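Phosphate-specific transport system accessory protein PhoU homolog (Streptococcus pneumoniae, PDB 2I0M) probably takes part in regulating phosphate uptake as an all-helical, zinc-binding homodimer of the PhoU family. Local coordinates at residues F16-G20 with S86-L90. Coordinates in Å, arbitrary orientation, origin at the centre of the assembly. Residues are numbered along the deposited sequence.
Sequences FLGLG and SCSDL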
# COMPACT_ATOMS: atom_id res chain seq x y z
N PHE A 16 2.49 4.10 -19.38
CA PHE A 16 2.16 4.26 -17.97
C PHE A 16 0.93 5.16 -17.72
O PHE A 16 0.05 4.81 -16.94
CB PHE A 16 3.41 4.75 -17.21
CG PHE A 16 3.14 5.24 -15.82
CD1 PHE A 16 3.01 6.60 -15.57
CD2 PHE A 16 2.99 4.33 -14.76
CE1 PHE A 16 2.74 7.05 -14.30
CE2 PHE A 16 2.70 4.78 -13.48
CZ PHE A 16 2.59 6.14 -13.24
N LEU A 17 0.87 6.30 -18.41
CA LEU A 17 -0.33 7.17 -18.36
C LEU A 17 -1.59 6.47 -18.89
O LEU A 17 -2.68 6.62 -18.31
CB LEU A 17 -0.10 8.51 -19.09
CG LEU A 17 1.10 9.32 -18.59
CD1 LEU A 17 1.25 10.56 -19.45
CD2 LEU A 17 0.97 9.70 -17.14
N GLY A 18 -1.43 5.72 -19.99
CA GLY A 18 -2.48 4.82 -20.50
C GLY A 18 -3.01 3.90 -19.40
O GLY A 18 -4.22 3.83 -19.19
N LEU A 19 -2.11 3.23 -18.68
CA LEU A 19 -2.50 2.41 -17.55
C LEU A 19 -3.25 3.22 -16.50
O LEU A 19 -4.26 2.77 -15.98
CB LEU A 19 -1.28 1.76 -16.89
CG LEU A 19 -1.27 0.27 -16.54
CD1 LEU A 19 -0.33 -0.06 -15.32
CD2 LEU A 19 -2.68 -0.39 -16.38
N GLY A 20 -2.72 4.40 -16.16
CA GLY A 20 -3.32 5.28 -15.16
C GLY A 20 -4.67 5.83 -15.57
O GLY A 20 -5.56 5.98 -14.73
N SER A 86 5.65 2.91 -9.92
CA SER A 86 4.34 3.54 -10.01
C SER A 86 3.29 2.67 -10.72
O SER A 86 2.11 2.75 -10.41
CB SER A 86 4.44 4.91 -10.68
OG SER A 86 5.19 5.84 -9.91
N CYS A 87 3.71 1.84 -11.67
CA CYS A 87 2.71 1.03 -12.39
C CYS A 87 2.13 -0.05 -11.47
O CYS A 87 0.94 -0.35 -11.51
CB CYS A 87 3.25 0.52 -13.73
SG CYS A 87 4.46 -0.77 -13.60
N SER A 88 2.98 -0.58 -10.58
CA SER A 88 2.59 -1.43 -9.46
C SER A 88 1.58 -0.81 -8.46
O SER A 88 0.63 -1.48 -8.04
CB SER A 88 3.84 -1.86 -8.70
OG SER A 88 3.48 -2.54 -7.51
N ASP A 89 1.80 0.43 -8.07
CA ASP A 89 0.86 1.16 -7.21
C ASP A 89 -0.49 1.31 -7.93
O ASP A 89 -1.56 1.28 -7.31
CB ASP A 89 1.42 2.56 -6.87
CG ASP A 89 2.54 2.53 -5.85
OD1 ASP A 89 2.75 1.50 -5.18
OD2 ASP A 89 3.22 3.56 -5.67
N LEU A 90 -0.41 1.47 -9.25
CA LEU A 90 -1.56 1.64 -10.10
C LEU A 90 -2.36 0.33 -10.15
O LEU A 90 -3.58 0.37 -10.00
CB LEU A 90 -1.08 2.09 -11.48
CG LEU A 90 -1.60 3.30 -12.26
CD1 LEU A 90 -1.76 4.62 -11.45
CD2 LEU A 90 -0.66 3.49 -13.45
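L90, the residue with the most surface covered here, points from helix 74-105 at helix 5-35, and one methyl does most of its work. L90 CD2 lies 3.6 Å from F16 CE2, 3.9 Å from L19 CB and 3.5 Å from the backbone N of G20, so it sits among three residues spanning one helical turn. At that last position glycine presents bare backbone to the leucine methyl, although a CB there would point sideways and still just fit; G20 N already donates to F16 O within its own helix. F16 reaches in the other direction. Its CA-to-CB bond points sideways, but chi1 in the t well swings the ring across the gap, where F16 CE2 comes within 3.3 Å of S86 CB and C87 N meets the ring edge. A long, flat side chain is apt here because the segment axes are 10.1 Å apart. The two segments run nearly parallel, at 15°, as expected for the first and third helices of the first of two PhoU three-helix bundles, up-down-up, where the intervening helix 39-66 runs antiparallel and packs against both. L19 joins all three helices: L19 CD1 is 4.0 Å from C87 CB, while the same side chain touches I52 and I59 of helix 39-66. Small S86 and C87 let the phenyl ring approach the backbone of helix 74-105, and S86 OG satisfies its polarity on S82 O in the preceding turn. Beyond this buried apolar layer, D89 forms a salt bridge with R92 of the second subunit.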